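PDB 3OP7: aminotransferase class I and II from Streptococcus suis 89/1591, which probably catalyses pyridoxal-phosphate-dependent transfer of an amino group between an amino acid and a 2-oxo acid, its natural substrates remaining unassigned. Local coordinates for residues A[197-202]-A[272-277]; A[286-291]-A[298-303]; A[328-333]-A[365-370]. All coordinates share one frame; numbering follows the deposited sequence. Where two conformers were deposited one is given.

Interaction 1 of 3, residues A[197-202]-A[272-277]. With EDO (1,2-ethanediol), chain I.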
# COMPACT_ATOMS: atom_id res chain seq x y z
N ARG A 197 18.80 -7.36 7.62
CA ARG A 197 19.84 -7.13 8.65
C ARG A 197 20.80 -8.31 8.70
O ARG A 197 20.40 -9.46 8.99
CB ARG A 197 19.21 -6.95 10.05
CG ARG A 197 20.13 -6.40 11.16
CD ARG A 197 19.74 -6.91 12.58
NE ARG A 197 20.83 -6.78 13.56
CZ ARG A 197 21.50 -7.80 14.09
NH1 ARG A 197 21.23 -9.05 13.75
NH2 ARG A 197 22.46 -7.56 14.97
N SER A 198 22.07 -8.04 8.47
CA SER A 198 23.02 -9.09 8.59
C SER A 198 23.16 -9.56 10.05
O SER A 198 23.26 -8.74 10.96
CB SER A 198 24.40 -8.64 8.08
OG SER A 198 25.35 -9.67 8.22
N PHE A 199 23.29 -10.87 10.23
CA PHE A 199 23.59 -11.48 11.52
C PHE A 199 25.04 -11.88 11.57
O PHE A 199 25.47 -12.58 12.49
CB PHE A 199 22.70 -12.70 11.77
CG PHE A 199 21.30 -12.35 12.15
CD1 PHE A 199 20.43 -11.82 11.19
CD2 PHE A 199 20.82 -12.54 13.45
CE1 PHE A 199 19.13 -11.49 11.50
CE2 PHE A 199 19.46 -12.18 13.77
CZ PHE A 199 18.64 -11.67 12.77
N SER A 200 25.80 -11.42 10.60
CA SER A 200 27.25 -11.64 10.58
C SER A 200 27.95 -10.71 11.57
O SER A 200 27.34 -9.87 12.20
CB SER A 200 27.80 -11.39 9.18
OG SER A 200 28.05 -10.01 8.94
N GLU A 201 29.26 -10.87 11.63
CA GLU A 201 30.05 -9.99 12.51
C GLU A 201 30.51 -8.71 11.81
O GLU A 201 31.10 -7.84 12.46
CB GLU A 201 31.22 -10.75 13.16
CG GLU A 201 30.80 -11.50 14.42
CD GLU A 201 32.02 -12.01 15.20
OE1 GLU A 201 32.92 -11.20 15.50
OE2 GLU A 201 32.07 -13.22 15.51
N LEU A 202 30.19 -8.54 10.53
CA LEU A 202 30.55 -7.33 9.80
C LEU A 202 29.91 -6.09 10.42
O LEU A 202 28.81 -6.15 10.98
CB LEU A 202 30.15 -7.42 8.32
CG LEU A 202 30.88 -8.47 7.47
CD1 LEU A 202 30.21 -8.60 6.09
CD2 LEU A 202 32.31 -8.02 7.30
N GLU A 272 14.67 -10.14 21.56
CA GLU A 272 14.20 -11.52 21.70
C GLU A 272 13.88 -12.18 20.34
O GLU A 272 14.16 -13.38 20.14
CB GLU A 272 13.02 -11.62 22.65
CG GLU A 272 13.41 -11.24 24.09
CD GLU A 272 12.94 -9.83 24.43
OE1 GLU A 272 13.37 -8.84 23.77
OE2 GLU A 272 12.11 -9.73 25.35
N ILE A 273 13.33 -11.40 19.43
CA ILE A 273 13.07 -11.89 18.08
C ILE A 273 14.41 -12.16 17.38
O ILE A 273 14.60 -13.21 16.73
CB ILE A 273 12.13 -10.95 17.30
CG1 ILE A 273 10.77 -10.88 18.00
CG2 ILE A 273 11.97 -11.42 15.85
CD1 ILE A 273 9.93 -9.79 17.42
N LEU A 274 15.37 -11.26 17.53
CA LEU A 274 16.67 -11.44 16.91
C LEU A 274 17.33 -12.72 17.40
O LEU A 274 17.97 -13.45 16.63
CB LEU A 274 17.59 -10.25 17.17
CG LEU A 274 17.19 -8.95 16.44
CD1 LEU A 274 18.14 -7.82 16.81
CD2 LEU A 274 17.10 -9.08 14.92
N GLU A 275 17.19 -13.00 18.68
CA GLU A 275 17.82 -14.18 19.26
C GLU A 275 17.21 -15.46 18.71
O GLU A 275 17.93 -16.39 18.35
CB GLU A 275 17.79 -14.07 20.77
CG GLU A 275 19.05 -13.37 21.32
CD GLU A 275 20.32 -14.22 21.11
OE1 GLU A 275 20.36 -15.37 21.59
OE2 GLU A 275 21.27 -13.74 20.45
N ARG A 276 15.87 -15.49 18.60
CA ARG A 276 15.14 -16.58 17.96
C ARG A 276 15.65 -16.78 16.53
O ARG A 276 15.95 -17.89 16.14
CB ARG A 276 13.65 -16.28 17.91
CG ARG A 276 12.79 -17.32 17.16
CD ARG A 276 11.49 -16.70 16.76
NE ARG A 276 10.56 -17.60 16.07
CZ ARG A 276 10.28 -17.56 14.77
NH1 ARG A 276 10.89 -16.71 13.96
NH2 ARG A 276 9.36 -18.39 14.28
N ASN A 277 15.70 -15.69 15.78
CA ASN A 277 16.03 -15.75 14.37
C ASN A 277 17.48 -16.03 14.07
O ASN A 277 17.77 -16.66 13.04
CB ASN A 277 15.47 -14.51 13.65
CG ASN A 277 14.01 -14.62 13.51
OD1 ASN A 277 13.46 -15.61 13.97
ND2 ASN A 277 13.33 -13.62 12.88
C1 EDO I . 21.68 -10.12 16.95
O1 EDO I . 22.59 -9.02 16.92
C2 EDO I . 21.83 -10.85 18.28
O2 EDO I . 21.03 -12.04 18.29

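Interaction 2 of 3, residues A[286-291]-A[298-303]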
# COMPACT_ATOMS: atom_id res chain seq x y z
N ALA A 286 24.18 -23.54 8.27
CA ALA A 286 25.18 -24.62 8.40
C ALA A 286 24.78 -25.86 7.58
O ALA A 286 25.62 -26.53 7.01
CB ALA A 286 25.44 -25.01 9.87
N ILE A 287 23.49 -26.13 7.51
CA ILE A 287 22.95 -27.23 6.72
C ILE A 287 23.17 -26.97 5.22
O ILE A 287 23.64 -27.87 4.48
CB ILE A 287 21.46 -27.45 7.04
CG1 ILE A 287 21.31 -28.07 8.42
CG2 ILE A 287 20.78 -28.34 6.01
CD1 ILE A 287 19.88 -28.06 8.90
N LEU A 288 22.84 -25.75 4.79
CA LEU A 288 23.06 -25.31 3.41
C LEU A 288 24.54 -25.38 3.03
O LEU A 288 24.87 -25.90 1.94
CB LEU A 288 22.54 -23.89 3.21
CG LEU A 288 22.56 -23.35 1.78
CD1 LEU A 288 21.73 -24.24 0.84
CD2 LEU A 288 22.07 -21.90 1.81
N ASP A 289 25.42 -24.87 3.90
CA ASP A 289 26.89 -24.90 3.66
C ASP A 289 27.43 -26.28 3.44
O ASP A 289 28.20 -26.49 2.51
CB ASP A 289 27.67 -24.24 4.81
CG ASP A 289 27.61 -22.69 4.76
OD1 ASP A 289 27.51 -22.11 3.65
OD2 ASP A 289 27.66 -22.06 5.84
N GLN A 290 27.06 -27.20 4.33
CA GLN A 290 27.45 -28.63 4.24
C GLN A 290 26.99 -29.23 2.90
O GLN A 290 27.78 -29.88 2.19
CB GLN A 290 26.82 -29.39 5.42
CG GLN A 290 27.30 -30.85 5.61
CD GLN A 290 26.47 -31.60 6.65
OE1 GLN A 290 25.32 -31.22 6.96
NE2 GLN A 290 27.02 -32.66 7.19
N TRP A 291 25.72 -29.00 2.57
CA TRP A 291 25.13 -29.45 1.30
C TRP A 291 25.86 -28.89 0.05
O TRP A 291 26.19 -29.63 -0.87
CB TRP A 291 23.66 -29.07 1.26
CG TRP A 291 22.95 -29.68 0.11
CD1 TRP A 291 22.50 -30.96 0.02
CD2 TRP A 291 22.67 -29.05 -1.13
NE1 TRP A 291 21.91 -31.15 -1.21
CE2 TRP A 291 22.01 -30.00 -1.94
CE3 TRP A 291 22.87 -27.76 -1.63
CZ2 TRP A 291 21.56 -29.71 -3.23
CZ3 TRP A 291 22.42 -27.46 -2.91
CH2 TRP A 291 21.78 -28.44 -3.70
N VAL A 298 26.94 -27.67 -7.55
CA VAL A 298 26.47 -26.38 -7.03
C VAL A 298 27.55 -25.70 -6.23
O VAL A 298 28.35 -26.35 -5.58
CB VAL A 298 25.20 -26.50 -6.13
CG1 VAL A 298 24.18 -27.43 -6.77
CG2 VAL A 298 25.57 -27.00 -4.74
N SER A 299 27.55 -24.38 -6.26
CA SER A 299 28.54 -23.61 -5.51
C SER A 299 27.92 -22.24 -5.29
O SER A 299 26.94 -21.89 -5.96
CB SER A 299 29.89 -23.53 -6.27
OG SER A 299 29.78 -22.65 -7.39
N TYR A 300 28.43 -21.50 -4.31
CA TYR A 300 27.92 -20.13 -4.11
C TYR A 300 28.87 -19.21 -3.34
O TYR A 300 29.90 -19.68 -2.81
CB TYR A 300 26.52 -20.17 -3.48
CG TYR A 300 26.38 -20.36 -1.98
CD1 TYR A 300 27.37 -20.94 -1.19
CD2 TYR A 300 25.18 -20.08 -1.37
CE1 TYR A 300 27.17 -21.16 0.20
CE2 TYR A 300 24.98 -20.27 0.00
CZ TYR A 300 25.97 -20.81 0.78
OH TYR A 300 25.76 -21.02 2.13
N ILE A 301 28.50 -17.92 -3.32
CA ILE A 301 29.10 -16.95 -2.40
C ILE A 301 28.17 -16.87 -1.20
O ILE A 301 27.05 -16.32 -1.31
CB ILE A 301 29.26 -15.54 -3.00
CG1 ILE A 301 30.09 -15.59 -4.31
CG2 ILE A 301 29.96 -14.63 -1.98
CD1 ILE A 301 31.51 -15.92 -4.08
N ARG A 302 28.64 -17.46 -0.09
CA ARG A 302 27.84 -17.53 1.14
C ARG A 302 27.31 -16.16 1.54
O ARG A 302 28.09 -15.23 1.69
CB ARG A 302 28.72 -18.11 2.27
CG ARG A 302 28.01 -18.39 3.59
CD ARG A 302 29.04 -18.77 4.62
NE ARG A 302 28.51 -19.25 5.89
CZ ARG A 302 28.38 -18.53 7.01
NH1 ARG A 302 28.67 -17.25 7.06
NH2 ARG A 302 27.92 -19.13 8.12
N PRO A 303 25.99 -16.05 1.75
CA PRO A 303 25.35 -14.78 2.13
C PRO A 303 25.85 -14.32 3.50
O PRO A 303 26.36 -15.11 4.27
CB PRO A 303 23.88 -15.12 2.17
CG PRO A 303 23.85 -16.58 2.49
CD PRO A 303 25.00 -17.15 1.73
O HOH W 1 27.58 -22.19 8.47

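Interaction 3 of 3, residues A[328-333]-A[365-370]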
# COMPACT_ATOMS: atom_id res chain seq x y z
N GLN A 328 8.01 -29.97 -11.26
CA GLN A 328 7.10 -30.99 -11.79
C GLN A 328 7.48 -32.38 -11.28
O GLN A 328 6.62 -33.19 -10.91
CB GLN A 328 7.14 -30.97 -13.33
CG GLN A 328 6.54 -29.72 -13.98
CD GLN A 328 6.90 -29.59 -15.46
OE1 GLN A 328 7.47 -30.51 -16.06
NE2 GLN A 328 6.59 -28.44 -16.05
N GLU A 329 8.77 -32.66 -11.29
CA GLU A 329 9.28 -33.99 -10.94
C GLU A 329 9.45 -34.29 -9.43
O GLU A 329 9.33 -35.45 -9.04
CB GLU A 329 10.60 -34.25 -11.66
CG GLU A 329 10.43 -34.35 -13.16
CD GLU A 329 11.67 -34.90 -13.85
OE1 GLU A 329 12.40 -35.72 -13.24
OE2 GLU A 329 11.93 -34.51 -15.01
N HIS A 330 9.79 -33.29 -8.63
CA HIS A 330 10.08 -33.48 -7.20
C HIS A 330 9.35 -32.57 -6.25
O HIS A 330 9.48 -32.71 -5.02
CB HIS A 330 11.58 -33.36 -6.95
CG HIS A 330 12.37 -34.39 -7.69
ND1 HIS A 330 12.30 -35.73 -7.39
CD2 HIS A 330 13.18 -34.28 -8.77
CE1 HIS A 330 13.06 -36.40 -8.22
NE2 HIS A 330 13.61 -35.55 -9.07
N GLY A 331 8.60 -31.62 -6.80
CA GLY A 331 7.83 -30.70 -6.01
C GLY A 331 8.62 -29.64 -5.25
O GLY A 331 8.07 -29.03 -4.35
N VAL A 332 9.88 -29.40 -5.63
CA VAL A 332 10.74 -28.44 -4.97
C VAL A 332 10.65 -27.09 -5.71
O VAL A 332 10.82 -27.02 -6.93
CB VAL A 332 12.24 -28.91 -4.95
CG1 VAL A 332 13.14 -27.86 -4.29
CG2 VAL A 332 12.40 -30.27 -4.25
N LEU A 333 10.35 -26.04 -4.97
CA LEU A 333 10.22 -24.71 -5.58
C LEU A 333 11.40 -23.84 -5.21
O LEU A 333 11.71 -23.67 -4.03
CB LEU A 333 8.91 -24.03 -5.19
CG LEU A 333 8.59 -22.71 -5.93
CD1 LEU A 333 8.25 -22.97 -7.40
CD2 LEU A 333 7.48 -21.94 -5.23
N SER A 365 19.31 -32.61 -4.84
CA SER A 365 20.46 -33.49 -5.16
C SER A 365 20.06 -34.71 -6.00
O SER A 365 20.82 -35.14 -6.88
CB SER A 365 21.17 -33.96 -3.88
OG SER A 365 21.82 -32.86 -3.27
N GLN A 366 18.87 -35.26 -5.74
CA GLN A 366 18.32 -36.35 -6.56
C GLN A 366 18.16 -35.92 -8.02
O GLN A 366 18.55 -36.64 -8.94
CB GLN A 366 16.95 -36.79 -6.03
CG GLN A 366 16.95 -37.85 -4.91
CD GLN A 366 15.53 -38.20 -4.50
OE1 GLN A 366 14.65 -38.34 -5.36
NE2 GLN A 366 15.28 -38.33 -3.20
N PHE A 367 17.58 -34.74 -8.21
CA PHE A 367 17.40 -34.15 -9.53
C PHE A 367 18.77 -33.93 -10.20
O PHE A 367 18.95 -34.29 -11.36
CB PHE A 367 16.62 -32.83 -9.41
CG PHE A 367 16.15 -32.28 -10.71
CD1 PHE A 367 15.34 -33.04 -11.56
CD2 PHE A 367 16.50 -31.00 -11.11
CE1 PHE A 367 14.90 -32.53 -12.78
CE2 PHE A 367 16.07 -30.49 -12.33
CZ PHE A 367 15.26 -31.25 -13.16
N LEU A 368 19.72 -33.40 -9.44
CA LEU A 368 21.07 -33.11 -9.97
C LEU A 368 21.85 -34.34 -10.42
O LEU A 368 22.67 -34.24 -11.34
CB LEU A 368 21.90 -32.29 -8.97
CG LEU A 368 21.52 -30.81 -8.85
CD1 LEU A 368 21.99 -30.24 -7.53
CD2 LEU A 368 22.07 -30.00 -10.02
N ARG A 369 21.62 -35.49 -9.79
CA ARG A 369 22.26 -36.75 -10.27
C ARG A 369 21.87 -37.10 -11.73
O ARG A 369 22.61 -37.80 -12.41
CB ARG A 369 21.99 -37.93 -9.32
CG ARG A 369 22.93 -37.97 -8.10
N ARG A 370 20.73 -36.57 -12.21
CA ARG A 370 20.31 -36.74 -13.61
C ARG A 370 21.20 -35.98 -14.62
O ARG A 370 21.15 -36.28 -15.82
CB ARG A 370 18.84 -36.34 -13.80
CG ARG A 370 17.84 -37.04 -12.86

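Interaction 1 of 3, residues A[197-202]-A[272-277]
Arg197 crosses Leu274 at about a right angle, its CD lying 4.1 Å from Leu274 CD2 while the other methyl, CD1, sits over one face of the guanidinium. In the conformer described, with CG opposite the backbone N (chi1 -167°) and the chain extended as far as NE, the guanidinium reaches back above Phe199, NH1 standing 3.4 Å over the centre of that ring. An ethanediol, probably from the crystallisation liquor, lies between Arg197 and Glu275: its O2 donates to Glu275 OE2 (2.8 Å), whereas the approach of its O1 to Arg197 is too short to rely on. Ser198 shapes the loop by an ST turn, its OG accepting from Ser200 N at 3.0 Å. Phe199 carries the contact with the helix. Its CZ packs 3.7 Å from Leu274 CD2, and CE2 comes 3.5 Å from Leu274 O, which lies near the ring plane, so an aromatic C-H edge faces a backbone carbonyl. Asn277 CB closes in on CZ more loosely. Ser200 OG forms a second ST turn with Leu202 N. Arg197 N and Asn277 ND2 both bond Thr223, the neighbour of Lys222, which holds pyridoxal phosphate as an imine. The contact joins the loop after strand 189-193 to helix 270-294 beside the cofactor lysine, consistent with the fold-type I aminotransferase fold, in which a long helix leads from the cofactor-binding large domain to the small one.

Interaction 2 of 3, residues A[286-291]-A[298-303]
Asp289 OD1 stands at the edge of the Tyr300 ring, close to its plane, while one face of that ring carries the CA of Arg302, 3.7 Å above the plane and offset toward the rim. Leu288 CD2 approaches the same ring obliquely, 3.8 Å from CE2. The guanidinium of Arg302 meets the Asp289 carboxylate edge-on, with a water also in its plane. For the indole of Trp291 the neighbour is Val298, whose CG2 comes obliquely to within 3.7 Å of CZ3.

Asp289 divides its two oxygens between two partners. Tyr300 OH donates to OD1 over 2.6 Å, arriving from above the carboxylate plane. Arg302 NE donates to OD2 over 2.9 Å on the syn side, and the bond is almost straight at 175°; carboxylate and guanidinium are only 25° from coplanar. The water completes the bridge, giving a proton to OD2 at 2.6 Å and accepting from Arg302 NH2. An extended Arg302 chain brings NE across to the acid, the two side chains crossing at about a right angle. For Tyr300, chi1 of 81° places CG between the backbone N and carbonyl carbon and turns the ring toward the helix.

Helix 270-294 here packs against strand 298-300, an outer strand of the small antiparallel sheet of the C-terminal domain. Next to the polar cluster, Val298 also touches Val311 and Ile313 of the adjacent strand, and Trp291 reaches Leu361 and Leu364 of helix 354-368. Three donors, counting the water, would spread the negative charge of Asp289 and probably favour its ionised form, so that a charged, water-bridged cluster flanks the apolar packing of Leu288, Trp291 and Val298.

Interaction 3 of 3, residues A[328-333]-A[365-370]
Gln366 OE1 comes to 3.8 Å from His330 CE1, the nearest approach of a polar side-chain atom across this contact, yet no hydrogen bond forms. Its extended chain carries the amide to the imidazole, and the amide plane is almost perpendicular to the ring. Helix 354-368 is the last helix of the small C-terminal domain of the fold-type I aminotransferase architecture, and the contact sets its C-terminal part against the last turn of helix 319-330. No hydrogen bond spans the two segments; rings and polar groups meet by packing alone.

His330 and Phe367 form the centre. Their rings meet rim to rim, neither over the face of the other, with centroids 5.8 Å apart and planes inclined at 71°. His330 CD2 lies 3.7 Å from Phe367 CD1, which stands in the imidazole plane, and Phe367 CB is close behind, 3.8 Å from the same CD2. The benzyl group of Phe367 leaves its helix on the side of the carbonyl carbon (chi1 -168°), an orientation that lays the ring beside helix 319-330, where it also makes an edge-to-face pair with Phe322; Phe371 supplies a second such pair.

Gly331, the first residue past helix 319-330, has positive phi and leads into strand 332-333, which pairs in parallel with strand 22-23. One turn before Arg369, Ser365 OG lies within weak hydrogen-bonding reach of Trp291 NE1, Leu361 O and Glu295 OE1.

Glu329 completes the contact. Its carboxylate stands at 90° to the phenyl plane, and OE1 lies near that plane, at the ring edge, 4.1 Å from Phe367 CE1.

From the N terminus, interaction 1 comes first, closing a long loop of 69 residues between 197-202 and 272-277 that includes the cofactor lysine. Helix 270-294 then runs on into interaction 2, where only six residues, three of them still helical, separate the segments and strand 298-300 returns against the helix; one helix thus serves both contacts, at centres about 19 Å apart. Interaction 3 closes a third loop, of 31 residues, and joins helix 319-330 to helix 354-368. The three follow in series, neither nested nor crossed. Interactions 2 and 3 touch through Trp291 with Ser365 and Val298 with Leu368, whereas interactions 1 and 3 stay about 19 Å apart at their nearest atoms.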